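Lysine/ornithine decarboxylase (Vibrio vulnificus, PDB 2PLJ) catalyses the decarboxylation of lysine and ornithine, acting as a pyridoxal-phosphate enzyme of the beta/alpha-barrel family of basic amino acid decarboxylases. Local coordinates at residues N259-V264 / R337-T342; H129-D134 / V150-E155; D61-R66 / A406-V411. All blocks are in the same frame, centred on the assembly; numbering follows the deposited sequence.

How the contacts relate
Contact 3 opens first along the chain, at 61-66, where strand 57-61 passes into helix 62-75, and closes last, at 406-411, the end of strand 403-407 and the residues after it; it brings the C-terminal end of the model back to the start of the barrel. The other two contacts are nested inside this loop, one after the other. Contact 2 (129-134 with 150-155) closes a short loop between neighbouring barrel connections, and only after it does contact 1 (259-264 with 337-342) open, linking a barrel loop to the beta domain. Contacts 1 and 3 both reach the mixed beta sheet, their nearest atoms about 10 Å apart. Contact 2 lies across the chain's centre from both.

Contact 1 (N259-V264 / R337-T342); sequences NYTQQV and RYPLTT
The side chains of Y260 and Y338 run side by side and point the same way, their rings meeting obliquely, with planes at 69° and centroids 5.9 Å apart. Contact is made through one flank of each ring, Y260 CE1 lying 3.8 Å from Y338 CD1. The carbonyl oxygen of R337 comes obliquely to the Y260 ring, and it also sits 3.3 Å from Y260 CB. With CG anti to its own carbonyl carbon (chi1 -73°), the Y260 ring rises alongside Y338, and its hydroxyl is hydrogen-bonded beyond the contact to R293. The segments join two domains of the fold: 259-264 belongs to the loop between strand 249-251 and helix 267-278 of the beta/alpha barrel, while 337-342 leads into strand 340-342 of the beta domain. The Y260 side chain is about 8 Å from the bound putrescine-pyridoxal phosphate adduct, whereas Y338 packs against M385 and T389. Next to the rings, P339 CG rests 3.4 Å from the backbone O of Y260. T261 turns its methyl CG2 to the peptide between Y338 and P339, 3.7 Å from P339 N, and its side chain crosses that of R337 at about a right angle. One water bridges the two backbones, accepting from T261 N at 2.9 Å and donating to R337 O.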
loop_
_atom_site.group_PDB
_atom_site.type_symbol
_atom_site.label_atom_id
_atom_site.label_comp_id
_atom_site.label_asym_id
_atom_site.label_seq_id
_atom_site.Cartn_x
_atom_site.Cartn_y
_atom_site.Cartn_z
ATOM N N ASN A 259 -3.872 21.658 -7.370
ATOM C CA ASN A 259 -5.217 21.717 -6.808
ATOM C C ASN A 259 -5.775 20.334 -6.623
ATOM O O ASN A 259 -5.818 19.559 -7.582
ATOM C CB ASN A 259 -6.152 22.500 -7.725
ATOM C CG ASN A 259 -5.745 23.947 -7.843
ATOM O OD1 ASN A 259 -5.481 24.444 -8.933
ATOM N ND2 ASN A 259 -5.626 24.603 -6.727
ATOM N N TYR A 260 -6.212 20.043 -5.401
ATOM C CA TYR A 260 -7.060 18.864 -5.150
ATOM C C TYR A 260 -8.469 19.369 -4.894
ATOM O O TYR A 260 -9.173 19.715 -5.833
ATOM C CB TYR A 260 -6.523 17.997 -4.004
ATOM C CG TYR A 260 -5.292 17.250 -4.449
ATOM C CD1 TYR A 260 -5.405 16.027 -5.140
ATOM C CD2 TYR A 260 -4.019 17.788 -4.234
ATOM C CE1 TYR A 260 -4.261 15.340 -5.579
ATOM C CE2 TYR A 260 -2.872 17.124 -4.664
ATOM C CZ TYR A 260 -2.990 15.901 -5.349
ATOM O OH TYR A 260 -1.811 15.275 -5.773
ATOM N N THR A 261 -8.885 19.441 -3.636
ATOM C CA THR A 261 -10.229 19.981 -3.355
ATOM C C THR A 261 -10.174 21.425 -2.860
ATOM O O THR A 261 -11.211 22.035 -2.632
ATOM C CB THR A 261 -11.020 19.117 -2.348
ATOM O OG1 THR A 261 -10.345 19.130 -1.085
ATOM C CG2 THR A 261 -11.147 17.668 -2.869
ATOM N N GLN A 262 -8.971 21.952 -2.671
ATOM C CA GLN A 262 -8.776 23.331 -2.231
ATOM C C GLN A 262 -7.849 24.029 -3.225
ATOM O O GLN A 262 -6.869 23.444 -3.691
ATOM C CB GLN A 262 -8.153 23.381 -0.824
ATOM C CG GLN A 262 -9.050 22.872 0.322
ATOM C CD GLN A 262 -10.195 23.812 0.668
ATOM O OE1 GLN A 262 -10.011 25.033 0.752
ATOM N NE2 GLN A 262 -11.391 23.247 0.890
ATOM N N GLN A 263 -8.170 25.283 -3.537
ATOM C CA GLN A 263 -7.357 26.099 -4.438
ATOM C C GLN A 263 -5.965 26.326 -3.832
ATOM O O GLN A 263 -5.840 26.699 -2.657
ATOM C CB GLN A 263 -8.068 27.444 -4.700
ATOM C CG GLN A 263 -7.225 28.528 -5.386
ATOM C CD GLN A 263 -6.897 28.210 -6.847
ATOM O OE1 GLN A 263 -7.581 27.412 -7.502
ATOM N NE2 GLN A 263 -5.843 28.849 -7.364
ATOM N N VAL A 264 -4.928 26.080 -4.631
ATOM C CA VAL A 264 -3.554 26.419 -4.251
ATOM C C VAL A 264 -3.077 27.592 -5.103
ATOM O O VAL A 264 -3.693 27.920 -6.117
ATOM C CB VAL A 264 -2.561 25.219 -4.375
ATOM C CG1 VAL A 264 -3.071 24.004 -3.567
ATOM C CG2 VAL A 264 -2.299 24.853 -5.852
ATOM N N ARG A 337 -6.853 13.786 -0.495
ATOM C CA ARG A 337 -8.299 13.895 -0.690
ATOM C C ARG A 337 -8.502 14.328 -2.143
ATOM O O ARG A 337 -7.976 15.376 -2.567
ATOM C CB ARG A 337 -8.936 14.916 0.261
ATOM C CG ARG A 337 -10.442 14.874 0.178
ATOM C CD ARG A 337 -11.109 15.929 1.057
ATOM N NE ARG A 337 -12.561 15.819 0.958
ATOM C CZ ARG A 337 -13.379 15.598 1.995
ATOM N NH1 ARG A 337 -12.899 15.486 3.238
ATOM N NH2 ARG A 337 -14.692 15.509 1.796
ATOM N N TYR A 338 -9.237 13.513 -2.900
ATOM C CA TYR A 338 -9.420 13.772 -4.330
ATOM C C TYR A 338 -10.844 14.209 -4.620
ATOM O O TYR A 338 -11.781 13.651 -4.026
ATOM C CB TYR A 338 -9.091 12.529 -5.198
ATOM C CG TYR A 338 -7.790 11.864 -4.792
ATOM C CD1 TYR A 338 -6.566 12.336 -5.283
ATOM C CD2 TYR A 338 -7.794 10.779 -3.891
ATOM C CE1 TYR A 338 -5.357 11.771 -4.871
ATOM C CE2 TYR A 338 -6.589 10.179 -3.476
ATOM C CZ TYR A 338 -5.382 10.688 -3.984
ATOM O OH TYR A 338 -4.223 10.079 -3.598
ATOM N N PRO A 339 -11.015 15.129 -5.591
ATOM C CA PRO A 339 -12.393 15.427 -6.050
ATOM C C PRO A 339 -12.976 14.150 -6.654
ATOM O O PRO A 339 -12.294 13.459 -7.388
ATOM C CB PRO A 339 -12.209 16.501 -7.132
ATOM C CG PRO A 339 -10.754 16.970 -7.018
ATOM C CD PRO A 339 -9.986 15.851 -6.371
ATOM N N LEU A 340 -14.221 13.856 -6.317
ATOM C CA LEU A 340 -14.941 12.672 -6.812
ATOM C C LEU A 340 -16.245 13.110 -7.466
ATOM O O LEU A 340 -16.915 14.032 -6.986
ATOM C CB LEU A 340 -15.236 11.698 -5.666
ATOM C CG LEU A 340 -14.040 11.099 -4.897
ATOM C CD1 LEU A 340 -14.525 10.373 -3.637
ATOM C CD2 LEU A 340 -13.202 10.195 -5.787
ATOM N N THR A 341 -16.603 12.442 -8.556
ATOM C CA THR A 341 -17.870 12.719 -9.207
ATOM C C THR A 341 -18.451 11.428 -9.779
ATOM O O THR A 341 -17.844 10.343 -9.662
ATOM C CB THR A 341 -17.726 13.884 -10.261
ATOM O OG1 THR A 341 -19.018 14.353 -10.664
ATOM C CG2 THR A 341 -16.894 13.466 -11.474
ATOM N N THR A 342 -19.639 11.537 -10.361
ATOM C CA THR A 342 -20.274 10.400 -11.007
ATOM C C THR A 342 -20.725 10.868 -12.373
ATOM O O THR A 342 -20.925 12.069 -12.581
ATOM C CB THR A 342 -21.501 9.914 -10.187
ATOM O OG1 THR A 342 -22.372 11.026 -9.933
ATOM C CG2 THR A 342 -21.030 9.328 -8.869
HETATM O O HOH W 1 -7.980 18.152 -1.146
#

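Contact 2 (H129-D134 / V150-E155); sequences HPIKRD and VDNLNE
K132 and E155 cross at about a right angle, and their charged ends meet at a single carboxylate oxygen. E155 OE2 takes the backbone N of K132 on its syn side and K132 NZ on its anti side, the latter a salt bridge of 2.8 Å. The lysine chain, bent at chi3 and chi4, curls back to bring NZ to this oxygen, and the same ammonium donates to H129 O (2.8 Å) and to V149 O. E155 runs out from the first turn of helix 153-157, CG anti to its backbone N (chi1 -162°), and passes the carbonyl of P130. I131 crosses N152 nearly at right angles, with CD1 3.6 Å from N152 ND2. The N152 amide faces two ways: OD1 caps the helix by accepting from E155 N (2.9 Å), while ND2 donates to D151 OD1. A water links P130 O to both N and OD1 of D151, whose OD2 accepts from G188 N. The segments follow successive barrel strands, 125-127 and 147-150, with P130's side chain about 6 Å from the bound adduct; G308 and Q309 of the second subunit pack on I131 and N152. E155 OE1 pairs with K158, so the buried carboxylate is gripped at both oxygens by cationic partners, which would probably favour its ionised form.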
loop_
_atom_site.group_PDB
_atom_site.type_symbol
_atom_site.label_atom_id
_atom_site.label_comp_id
_atom_site.label_asym_id
_atom_site.label_seq_id
_atom_site.Cartn_x
_atom_site.Cartn_y
_atom_site.Cartn_z
ATOM N N HIS A 129 18.688 9.579 -4.067
ATOM C CA HIS A 129 18.368 8.890 -2.820
ATOM C C HIS A 129 19.531 9.142 -1.868
ATOM O O HIS A 129 20.668 8.813 -2.221
ATOM C CB HIS A 129 18.170 7.396 -3.012
ATOM C CG HIS A 129 17.573 6.764 -1.800
ATOM N ND1 HIS A 129 16.445 5.970 -1.832
ATOM C CD2 HIS A 129 17.910 6.892 -0.491
ATOM C CE1 HIS A 129 16.147 5.596 -0.597
ATOM N NE2 HIS A 129 17.017 6.144 0.232
ATOM N N PRO A 130 19.277 9.769 -0.694
ATOM C CA PRO A 130 20.432 10.063 0.178
ATOM C C PRO A 130 21.097 8.862 0.822
ATOM O O PRO A 130 22.240 8.990 1.279
ATOM C CB PRO A 130 19.845 10.992 1.278
ATOM C CG PRO A 130 18.529 11.514 0.693
ATOM C CD PRO A 130 18.026 10.314 -0.141
ATOM N N ILE A 131 20.437 7.700 0.845
ATOM C CA ILE A 131 21.013 6.568 1.592
ATOM C C ILE A 131 21.043 5.307 0.733
ATOM O O ILE A 131 19.989 4.737 0.409
ATOM C CB ILE A 131 20.222 6.281 2.891
ATOM C CG1 ILE A 131 20.127 7.551 3.748
ATOM C CG2 ILE A 131 20.864 5.073 3.631
ATOM C CD1 ILE A 131 21.407 8.002 4.460
ATOM N N LYS A 132 22.258 4.904 0.368
ATOM C CA LYS A 132 22.396 3.947 -0.711
ATOM C C LYS A 132 23.294 2.795 -0.313
ATOM O O LYS A 132 24.326 2.980 0.356
ATOM C CB LYS A 132 22.984 4.627 -1.956
ATOM C CG LYS A 132 22.120 5.759 -2.568
ATOM C CD LYS A 132 22.903 6.669 -3.548
ATOM C CE LYS A 132 23.940 7.550 -2.800
ATOM N NZ LYS A 132 23.363 8.277 -1.604
ATOM N N ARG A 133 22.922 1.595 -0.753
ATOM C CA ARG A 133 23.830 0.463 -0.627
ATOM C C ARG A 133 24.888 0.579 -1.729
ATOM O O ARG A 133 24.642 1.220 -2.761
ATOM C CB ARG A 133 23.062 -0.846 -0.785
ATOM C CG ARG A 133 21.994 -0.993 0.289
ATOM C CD ARG A 133 20.982 -2.033 -0.118
ATOM N NE ARG A 133 20.202 -1.531 -1.241
ATOM C CZ ARG A 133 19.039 -2.043 -1.638
ATOM N NH1 ARG A 133 18.524 -3.103 -1.019
ATOM N NH2 ARG A 133 18.397 -1.506 -2.685
ATOM N N ASP A 134 26.033 -0.068 -1.527
ATOM C CA ASP A 134 27.080 -0.044 -2.548
ATOM C C ASP A 134 26.488 -0.408 -3.921
ATOM O O ASP A 134 26.748 0.303 -4.914
ATOM C CB ASP A 134 28.265 -0.940 -2.176
ATOM C CG ASP A 134 29.392 -0.841 -3.179
ATOM O OD1 ASP A 134 29.950 0.279 -3.337
ATOM O OD2 ASP A 134 29.703 -1.869 -3.817
ATOM N N VAL A 150 24.457 13.176 -0.858
ATOM C CA VAL A 150 24.830 12.753 0.490
ATOM C C VAL A 150 24.320 13.759 1.498
ATOM O O VAL A 150 24.209 14.944 1.184
ATOM C CB VAL A 150 26.353 12.534 0.648
ATOM C CG1 VAL A 150 26.825 11.440 -0.319
ATOM C CG2 VAL A 150 27.137 13.846 0.446
ATOM N N ASP A 151 24.013 13.287 2.700
ATOM C CA ASP A 151 23.681 14.200 3.801
ATOM C C ASP A 151 24.399 13.851 5.108
ATOM O O ASP A 151 24.066 14.381 6.188
ATOM C CB ASP A 151 22.158 14.286 3.971
ATOM C CG ASP A 151 21.544 13.045 4.650
ATOM O OD1 ASP A 151 22.285 12.106 5.055
ATOM O OD2 ASP A 151 20.298 13.041 4.777
ATOM N N ASN A 152 25.393 12.973 5.018
ATOM C CA ASN A 152 26.153 12.606 6.192
ATOM C C ASN A 152 27.504 11.972 5.826
ATOM O O ASN A 152 27.721 11.558 4.673
ATOM C CB ASN A 152 25.298 11.736 7.144
ATOM C CG ASN A 152 25.136 10.310 6.649
ATOM O OD1 ASN A 152 26.095 9.539 6.681
ATOM N ND2 ASN A 152 23.921 9.943 6.226
ATOM N N LEU A 153 28.400 11.919 6.809
ATOM C CA LEU A 153 29.758 11.452 6.581
ATOM C C LEU A 153 29.842 9.951 6.295
ATOM O O LEU A 153 30.739 9.509 5.557
ATOM C CB LEU A 153 30.666 11.853 7.752
ATOM C CG LEU A 153 31.008 13.357 7.799
ATOM C CD1 LEU A 153 31.750 13.742 9.109
ATOM C CD2 LEU A 153 31.838 13.805 6.580
ATOM N N ASN A 154 28.921 9.183 6.875
ATOM C CA ASN A 154 28.840 7.734 6.653
ATOM C C ASN A 154 28.557 7.477 5.166
ATOM O O ASN A 154 29.187 6.642 4.530
ATOM C CB ASN A 154 27.750 7.154 7.556
ATOM C CG ASN A 154 27.512 5.659 7.347
ATOM O OD1 ASN A 154 26.838 5.240 6.392
ATOM N ND2 ASN A 154 27.985 4.851 8.301
ATOM N N GLU A 155 27.609 8.223 4.620
ATOM C CA GLU A 155 27.303 8.151 3.196
ATOM C C GLU A 155 28.490 8.624 2.332
ATOM O O GLU A 155 28.839 7.983 1.332
ATOM C CB GLU A 155 26.051 8.957 2.875
ATOM C CG GLU A 155 25.430 8.589 1.522
ATOM C CD GLU A 155 24.700 7.225 1.566
ATOM O OE1 GLU A 155 24.531 6.652 2.689
ATOM O OE2 GLU A 155 24.310 6.744 0.475
HETATM O O HOH W 2 23.431 10.634 3.060
#

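Contact 3 (D61-R66 / A406-V411); sequences DCDVIR and ALNEFV
L407, the last residue of strand 403-407, forms a parallel beta bridge with D61, and its carbonyl O accepts from C62 N at 2.9 Å. This contact joins the mixed sheet of the beta domain to the N-terminus of helix 62-75, for which D61 is the N-cap. N408 follows and reaches across to that cap: ND2 donates to D61 OD1 at 2.9 Å in an almost straight bond (174°). The donor comes from above the carboxylate plane, while D63 N, the capping donor, approaches the same oxygen from the opposite face. The N408 amide also lies nearly parallel to the D63 carboxylate, their planes 12° apart. N408 O accepts from R66 NH2 at 2.7 Å, nearly along the C=O axis. E409 O accepts from R66 NH1 (2.9 Å), which stands above the carbonyl plane, and E409 CA lies 3.7 Å from C62 SG; the E409 carboxylate turns to R95. A bend at chi3 (-74°) turns the edge of the R66 guanidinium to these two successive carbonyls, and D63 OD1 holds it from its own helix by a salt bridge to NH2. At the end of the segment V411 O sits over one guanidinium face, 3.6 Å from R66 NH2, with C62 O over the opposite face.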
loop_
_atom_site.group_PDB
_atom_site.type_symbol
_atom_site.label_atom_id
_atom_site.label_comp_id
_atom_site.label_asym_id
_atom_site.label_seq_id
_atom_site.Cartn_x
_atom_site.Cartn_y
_atom_site.Cartn_z
ATOM N N ASP A 61 -3.503 11.277 -19.574
ATOM C CA ASP A 61 -3.557 12.182 -20.727
ATOM C C ASP A 61 -2.190 12.862 -20.884
ATOM O O ASP A 61 -1.828 13.773 -20.096
ATOM C CB ASP A 61 -4.673 13.222 -20.543
ATOM C CG ASP A 61 -4.812 14.164 -21.753
ATOM O OD1 ASP A 61 -3.992 14.053 -22.700
ATOM O OD2 ASP A 61 -5.734 15.028 -21.732
ATOM N N CYS A 62 -1.406 12.424 -21.892
ATOM C CA CYS A 62 -0.058 13.004 -22.118
ATOM C C CYS A 62 -0.056 14.506 -22.438
ATOM O O CYS A 62 0.954 15.174 -22.261
ATOM C CB CYS A 62 0.684 12.251 -23.220
ATOM S SG CYS A 62 1.000 10.538 -22.689
ATOM N N ASP A 63 -1.173 15.019 -22.943
ATOM C CA ASP A 63 -1.284 16.474 -23.192
ATOM C C ASP A 63 -1.137 17.226 -21.872
ATOM O O ASP A 63 -0.537 18.315 -21.804
ATOM C CB ASP A 63 -2.647 16.797 -23.821
ATOM C CG ASP A 63 -2.734 16.399 -25.284
ATOM O OD1 ASP A 63 -1.692 16.367 -25.997
ATOM O OD2 ASP A 63 -3.878 16.179 -25.735
ATOM N N VAL A 64 -1.674 16.649 -20.805
ATOM C CA VAL A 64 -1.640 17.321 -19.495
ATOM C C VAL A 64 -0.224 17.234 -18.913
ATOM O O VAL A 64 0.269 18.190 -18.336
ATOM C CB VAL A 64 -2.715 16.759 -18.526
ATOM C CG1 VAL A 64 -2.565 17.386 -17.121
ATOM C CG2 VAL A 64 -4.130 17.047 -19.079
ATOM N N ILE A 65 0.444 16.095 -19.126
ATOM C CA ILE A 65 1.879 15.966 -18.767
ATOM C C ILE A 65 2.669 17.140 -19.413
ATOM O O ILE A 65 3.418 17.859 -18.731
ATOM C CB ILE A 65 2.460 14.589 -19.237
ATOM C CG1 ILE A 65 1.781 13.394 -18.488
ATOM C CG2 ILE A 65 4.010 14.578 -19.062
ATOM C CD1 ILE A 65 1.932 13.409 -16.936
ATOM N N ARG A 66 2.492 17.318 -20.708
ATOM C CA ARG A 66 3.179 18.426 -21.404
ATOM C C ARG A 66 2.744 19.807 -20.874
ATOM O O ARG A 66 3.598 20.676 -20.650
ATOM C CB ARG A 66 2.967 18.310 -22.905
ATOM C CG ARG A 66 3.738 17.160 -23.541
ATOM C CD ARG A 66 3.554 17.189 -25.067
ATOM N NE ARG A 66 2.213 16.727 -25.431
ATOM C CZ ARG A 66 1.921 15.473 -25.754
ATOM N NH1 ARG A 66 2.882 14.536 -25.798
ATOM N NH2 ARG A 66 0.670 15.172 -26.067
ATOM N N ALA A 406 -2.958 4.925 -21.599
ATOM C CA ALA A 406 -2.170 6.124 -21.946
ATOM C C ALA A 406 -2.707 6.690 -23.251
ATOM O O ALA A 406 -2.762 5.974 -24.289
ATOM C CB ALA A 406 -0.678 5.785 -22.083
ATOM N N LEU A 407 -3.050 7.973 -23.201
ATOM C CA LEU A 407 -3.627 8.706 -24.330
ATOM C C LEU A 407 -2.766 9.882 -24.789
ATOM O O LEU A 407 -2.069 10.530 -23.977
ATOM C CB LEU A 407 -5.015 9.264 -23.933
ATOM C CG LEU A 407 -5.985 8.327 -23.188
ATOM C CD1 LEU A 407 -7.149 9.108 -22.578
ATOM C CD2 LEU A 407 -6.476 7.301 -24.153
ATOM N N ASN A 408 -2.807 10.153 -26.099
ATOM C CA ASN A 408 -2.240 11.403 -26.638
ATOM C C ASN A 408 -0.729 11.522 -26.515
ATOM O O ASN A 408 -0.197 12.646 -26.540
ATOM C CB ASN A 408 -2.920 12.651 -26.036
ATOM C CG ASN A 408 -4.424 12.644 -26.213
ATOM O OD1 ASN A 408 -4.948 12.214 -27.261
ATOM N ND2 ASN A 408 -5.146 13.088 -25.180
ATOM N N GLU A 409 -0.022 10.387 -26.432
ATOM C CA GLU A 409 1.447 10.455 -26.397
ATOM C C GLU A 409 2.007 11.222 -27.587
ATOM O O GLU A 409 2.848 12.124 -27.423
ATOM C CB GLU A 409 2.124 9.081 -26.318
ATOM C CG GLU A 409 3.664 9.222 -26.172
ATOM C CD GLU A 409 4.394 7.902 -26.069
ATOM O OE1 GLU A 409 3.745 6.843 -25.987
ATOM O OE2 GLU A 409 5.638 7.922 -26.035
ATOM N N PHE A 410 1.528 10.869 -28.778
ATOM C CA PHE A 410 2.023 11.523 -29.983
ATOM C C PHE A 410 1.018 12.526 -30.525
ATOM O O PHE A 410 -0.157 12.202 -30.702
ATOM C CB PHE A 410 2.469 10.477 -31.006
ATOM C CG PHE A 410 3.576 9.609 -30.491
ATOM C CD1 PHE A 410 4.826 10.168 -30.189
ATOM C CD2 PHE A 410 3.368 8.252 -30.260
ATOM C CE1 PHE A 410 5.852 9.363 -29.660
ATOM C CE2 PHE A 410 4.386 7.455 -29.756
ATOM C CZ PHE A 410 5.627 8.023 -29.438
ATOM N N VAL A 411 1.545 13.729 -30.779
ATOM C CA VAL A 411 0.860 14.992 -31.153
ATOM C C VAL A 411 0.343 15.788 -29.960
ATOM O O VAL A 411 1.124 16.527 -29.332
ATOM C CB VAL A 411 -0.146 14.933 -32.379
ATOM C CG1 VAL A 411 0.579 14.533 -33.652
ATOM C CG2 VAL A 411 -1.375 14.063 -32.122
#